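Local coordinates for tetratricopeptide repeat protein (Parabacteroides merdae ATCC 43184, PDB 4R7S) that is of unknown function but, as a tetratricopeptide repeat protein, probably offers a curved helical scaffold for binding other proteins or peptides, at residues N193-F204 with L213-Q224. Sequence-based numbering, arbitrary orientation.
Sequences NARAMADIEKVF and LYVLRGKIKLAQ. With EDO (1,2-ethanediol), chain G.
Arg217 lays its guanidinium flat on the ring of Phe204, planes 12° apart, in a cation-pi stack with CZ 3.7 Å from the ring centroid. Followed outward, its CB passes near CG2 of Ile200, CG rests against SE of selenomethionine Met197 at 3.8 Å, and CD touches Ile200 CG2 and lies near Met197 CE. The chain then turns at chi3 (70°), which brings NH1 above the ring centre and CZ over the rim, with NE and NH2 past it. Asp233 of helix 227-238 takes NE in a salt bridge and also pairs with Lys221 NZ, which sits over the other guanidinium face; the shared carboxylate probably offsets the two positive charges. Replacing Arg217 by alanine removes the flat cation, and this would probably leave the stacked face of Phe204 uncovered and Asp233 short of a cationic mate. Phe204 also drives its edge into the face of Tyr214, a T-shaped pair with centroids 5.0 Å apart, while Leu213 CD2 packs against both Phe204 CE1 and Val203 CB. Deeper in, Ile200 is a knob among Leu213, Leu216, Arg217 and Ile220, its CD1 meeting Ile220 CD1 tip to tip at 3.6 Å. Ile220 in turn sits among Asn193, Ala196, Met197 and Ile200: CG2, anti to the backbone N, reaches Met197 CG at 3.6 Å, and CD1 turns to Ala196 CB. At the far end Asn193 ND2 lies 3.7 Å from Ala223 CB. Helices 193-206 and 211-223, their segment axes 10.7 Å apart at 145°, thus interlock knobs-into-holes as consecutive antiparallel helices of a tetratricopeptide-type helical solenoid.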
loop_
_atom_site.group_PDB
_atom_site.type_symbol
_atom_site.label_atom_id
_atom_site.label_comp_id
_atom_site.label_asym_id
_atom_site.label_seq_id
_atom_site.Cartn_x
_atom_site.Cartn_y
_atom_site.Cartn_z
ATOM N N ASN A 193 14.045 -14.095 18.022
ATOM C CA ASN A 193 14.664 -14.349 16.729
ATOM C C ASN A 193 14.571 -15.809 16.276
ATOM O O ASN A 193 14.252 -16.036 15.122
ATOM C CB ASN A 193 16.109 -13.884 16.741
ATOM C CG ASN A 193 16.298 -12.378 16.860
ATOM O OD1 ASN A 193 15.367 -11.558 16.766
ATOM N ND2 ASN A 193 17.541 -11.974 17.029
ATOM N N ALA A 194 14.828 -16.788 17.142
ATOM C CA ALA A 194 14.741 -18.173 16.689
ATOM C C ALA A 194 13.301 -18.513 16.283
ATOM O O ALA A 194 13.111 -19.136 15.232
ATOM C CB ALA A 194 15.252 -19.135 17.757
ATOM N N ARG A 195 12.294 -18.039 17.071
ATOM C CA ARG A 195 10.872 -18.255 16.756
ATOM C C ARG A 195 10.499 -17.593 15.412
ATOM O O ARG A 195 9.762 -18.199 14.624
ATOM C CB ARG A 195 9.937 -17.749 17.868
ATOM C CG ARG A 195 8.527 -18.355 17.719
ATOM C CD ARG A 195 7.705 -18.241 18.981
ATOM N NE ARG A 195 6.396 -18.869 18.817
ATOM C CZ ARG A 195 6.087 -20.109 19.194
ATOM N NH1 ARG A 195 6.998 -20.884 19.782
ATOM N NH2 ARG A 195 4.862 -20.579 19.004
ATOM N N ALA A 196 11.027 -16.361 15.165
ATOM C CA ALA A 196 10.812 -15.609 13.938
ATOM C C ALA A 196 11.327 -16.394 12.745
ATOM O O ALA A 196 10.635 -16.484 11.723
ATOM C CB ALA A 196 11.517 -14.266 14.020
HETATM N N MSE A 197 12.515 -17.021 12.903
HETATM C CA MSE A 197 13.161 -17.810 11.847
HETATM C C MSE A 197 12.336 -19.017 11.456
HETATM O O MSE A 197 12.334 -19.381 10.283
HETATM C CB MSE A 197 14.561 -18.264 12.249
HETATM C CG MSE A 197 15.610 -17.155 12.154
HETATM SE SE MSE A 197 15.826 -16.404 10.338
HETATM C CE MSE A 197 15.414 -18.202 9.141
ATOM N N ALA A 198 11.636 -19.632 12.430
ATOM C CA ALA A 198 10.760 -20.766 12.186
ATOM C C ALA A 198 9.682 -20.342 11.196
ATOM O O ALA A 198 9.491 -21.018 10.190
ATOM C CB ALA A 198 10.151 -21.254 13.493
ATOM N N ASP A 199 9.030 -19.179 11.447
ATOM C CA ASP A 199 8.009 -18.590 10.557
ATOM C C ASP A 199 8.596 -18.225 9.204
ATOM O O ASP A 199 7.978 -18.537 8.177
ATOM C CB ASP A 199 7.357 -17.357 11.186
ATOM C CG ASP A 199 6.151 -17.638 12.074
ATOM O OD1 ASP A 199 5.714 -18.808 12.144
ATOM O OD2 ASP A 199 5.632 -16.694 12.670
ATOM N N ILE A 200 9.801 -17.602 9.196
ATOM C CA ILE A 200 10.498 -17.207 7.972
ATOM C C ILE A 200 10.807 -18.447 7.099
ATOM O O ILE A 200 10.563 -18.430 5.894
ATOM C CB ILE A 200 11.755 -16.390 8.322
ATOM C CG1 ILE A 200 11.342 -14.984 8.835
ATOM C CG2 ILE A 200 12.737 -16.275 7.123
ATOM C CD1 ILE A 200 12.483 -14.130 9.414
ATOM N N GLU A 201 11.272 -19.526 7.725
ATOM C CA GLU A 201 11.611 -20.802 7.091
ATOM C C GLU A 201 10.389 -21.407 6.404
ATOM O O GLU A 201 10.526 -22.036 5.353
ATOM C CB GLU A 201 12.166 -21.776 8.153
ATOM C CG GLU A 201 12.642 -23.130 7.628
ATOM C CD GLU A 201 13.748 -23.117 6.584
ATOM O OE1 GLU A 201 14.669 -22.270 6.678
ATOM O OE2 GLU A 201 13.698 -23.976 5.673
ATOM N N LYS A 202 9.202 -21.221 7.007
ATOM C CA LYS A 202 7.953 -21.749 6.479
ATOM C C LYS A 202 7.622 -21.082 5.143
ATOM O O LYS A 202 7.273 -21.773 4.196
ATOM C CB LYS A 202 6.804 -21.586 7.504
ATOM C CG LYS A 202 5.539 -22.348 7.115
ATOM C CD LYS A 202 4.921 -23.102 8.284
ATOM C CE LYS A 202 3.797 -24.020 7.834
ATOM N NZ LYS A 202 4.281 -25.189 7.034
ATOM N N VAL A 203 7.767 -19.762 5.061
ATOM C CA VAL A 203 7.463 -18.974 3.870
ATOM C C VAL A 203 8.457 -19.315 2.753
ATOM O O VAL A 203 8.063 -19.482 1.597
ATOM C CB VAL A 203 7.483 -17.462 4.183
ATOM C CG1 VAL A 203 6.989 -16.647 2.983
ATOM C CG2 VAL A 203 6.650 -17.158 5.413
ATOM N N PHE A 204 9.745 -19.402 3.108
ATOM C CA PHE A 204 10.805 -19.705 2.163
ATOM C C PHE A 204 10.627 -21.087 1.586
ATOM O O PHE A 204 10.867 -21.253 0.398
ATOM C CB PHE A 204 12.185 -19.573 2.821
ATOM C CG PHE A 204 12.821 -18.209 2.667
ATOM C CD1 PHE A 204 12.574 -17.201 3.589
ATOM C CD2 PHE A 204 13.695 -17.944 1.617
ATOM C CE1 PHE A 204 13.154 -15.938 3.442
ATOM C CE2 PHE A 204 14.284 -16.686 1.479
ATOM C CZ PHE A 204 14.006 -15.689 2.391
ATOM N N LEU A 213 10.851 -9.674 3.791
ATOM C CA LEU A 213 11.219 -10.892 4.480
ATOM C C LEU A 213 12.708 -11.183 4.297
ATOM O O LEU A 213 13.321 -11.747 5.214
ATOM C CB LEU A 213 10.346 -12.089 4.062
ATOM C CG LEU A 213 10.292 -13.206 5.111
ATOM C CD1 LEU A 213 9.522 -12.768 6.370
ATOM C CD2 LEU A 213 9.799 -14.518 4.517
ATOM N N TYR A 214 13.309 -10.756 3.163
ATOM C CA TYR A 214 14.752 -10.936 2.973
ATOM C C TYR A 214 15.489 -9.991 3.923
ATOM O O TYR A 214 16.445 -10.418 4.561
ATOM C CB TYR A 214 15.183 -10.724 1.515
ATOM C CG TYR A 214 15.069 -11.955 0.641
ATOM C CD1 TYR A 214 16.085 -12.908 0.609
ATOM C CD2 TYR A 214 13.963 -12.151 -0.181
ATOM C CE1 TYR A 214 15.983 -14.052 -0.187
ATOM C CE2 TYR A 214 13.858 -13.284 -0.998
ATOM C CZ TYR A 214 14.884 -14.221 -1.015
ATOM O OH TYR A 214 14.820 -15.312 -1.859
ATOM N N VAL A 215 14.986 -8.738 4.096
ATOM C CA VAL A 215 15.560 -7.760 5.048
ATOM C C VAL A 215 15.458 -8.347 6.462
ATOM O O VAL A 215 16.456 -8.373 7.176
ATOM C CB VAL A 215 14.901 -6.353 4.956
ATOM C CG1 VAL A 215 15.247 -5.477 6.164
ATOM C CG2 VAL A 215 15.288 -5.652 3.669
ATOM N N LEU A 216 14.261 -8.868 6.825
ATOM C CA LEU A 216 13.967 -9.495 8.111
ATOM C C LEU A 216 14.924 -10.664 8.389
ATOM O O LEU A 216 15.551 -10.684 9.458
ATOM C CB LEU A 216 12.500 -9.961 8.194
ATOM C CG LEU A 216 12.015 -10.290 9.625
ATOM C CD1 LEU A 216 12.138 -9.073 10.567
ATOM C CD2 LEU A 216 10.610 -10.834 9.627
ATOM N N ARG A 217 15.077 -11.600 7.428
ATOM C CA ARG A 217 16.041 -12.690 7.591
ATOM C C ARG A 217 17.499 -12.153 7.676
ATOM O O ARG A 217 18.313 -12.690 8.436
ATOM C CB ARG A 217 15.923 -13.716 6.461
ATOM C CG ARG A 217 16.631 -15.024 6.837
ATOM C CD ARG A 217 16.319 -16.130 5.879
ATOM N NE ARG A 217 16.935 -15.887 4.581
ATOM C CZ ARG A 217 16.999 -16.792 3.620
ATOM N NH1 ARG A 217 16.469 -17.995 3.796
ATOM N NH2 ARG A 217 17.588 -16.502 2.465
ATOM N N GLY A 218 17.799 -11.105 6.922
ATOM C CA GLY A 218 19.129 -10.500 6.923
ATOM C C GLY A 218 19.475 -9.880 8.264
ATOM O O GLY A 218 20.584 -10.067 8.784
ATOM N N LYS A 219 18.485 -9.187 8.860
ATOM C CA LYS A 219 18.607 -8.529 10.152
ATOM C C LYS A 219 18.825 -9.544 11.258
ATOM O O LYS A 219 19.606 -9.281 12.189
ATOM C CB LYS A 219 17.379 -7.684 10.429
ATOM C CG LYS A 219 17.437 -6.303 9.805
ATOM C CD LYS A 219 16.354 -5.455 10.421
ATOM C CE LYS A 219 16.003 -4.237 9.612
ATOM N NZ LYS A 219 14.554 -3.917 9.748
ATOM N N ILE A 220 18.176 -10.725 11.141
ATOM C CA ILE A 220 18.322 -11.803 12.126
ATOM C C ILE A 220 19.692 -12.410 11.953
ATOM O O ILE A 220 20.422 -12.529 12.943
ATOM C CB ILE A 220 17.184 -12.848 12.049
ATOM C CG1 ILE A 220 15.885 -12.269 12.660
ATOM C CG2 ILE A 220 17.591 -14.152 12.735
ATOM C CD1 ILE A 220 14.587 -12.857 12.088
ATOM N N LYS A 221 20.087 -12.706 10.693
ATOM C CA LYS A 221 21.422 -13.231 10.387
ATOM C C LYS A 221 22.483 -12.291 10.975
ATOM O O LYS A 221 23.427 -12.787 11.607
ATOM C CB LYS A 221 21.605 -13.425 8.885
ATOM C CG LYS A 221 20.933 -14.689 8.399
ATOM C CD LYS A 221 20.985 -14.788 6.897
ATOM C CE LYS A 221 20.454 -16.125 6.437
ATOM N NZ LYS A 221 20.100 -16.092 4.990
ATOM N N LEU A 222 22.280 -10.943 10.866
ATOM C CA LEU A 222 23.159 -9.951 11.485
ATOM C C LEU A 222 23.293 -10.214 12.999
ATOM O O LEU A 222 24.419 -10.336 13.501
ATOM C CB LEU A 222 22.635 -8.523 11.279
ATOM C CG LEU A 222 23.279 -7.608 10.261
ATOM C CD1 LEU A 222 22.700 -6.209 10.398
ATOM C CD2 LEU A 222 24.799 -7.530 10.417
ATOM N N ALA A 223 22.145 -10.324 13.711
ATOM C CA ALA A 223 22.093 -10.574 15.159
ATOM C C ALA A 223 22.764 -11.906 15.537
ATOM O O ALA A 223 23.305 -12.025 16.641
ATOM C CB ALA A 223 20.647 -10.563 15.647
ATOM N N GLN A 224 22.742 -12.894 14.616
ATOM C CA GLN A 224 23.355 -14.213 14.812
ATOM C C GLN A 224 24.865 -14.181 14.460
ATOM O O GLN A 224 25.514 -15.230 14.419
ATOM C CB GLN A 224 22.619 -15.274 13.980
ATOM C CG GLN A 224 21.190 -15.551 14.450
ATOM C CD GLN A 224 20.387 -16.427 13.502
ATOM O OE1 GLN A 224 20.712 -16.596 12.314
ATOM N NE2 GLN A 224 19.295 -16.995 14.011
HETATM C C1 EDO G . 13.243 -27.538 8.104
HETATM O O1 EDO G . 11.975 -27.148 8.639
HETATM C C2 EDO G . 13.222 -27.548 6.569
HETATM O O2 EDO G . 12.660 -26.355 6.034
#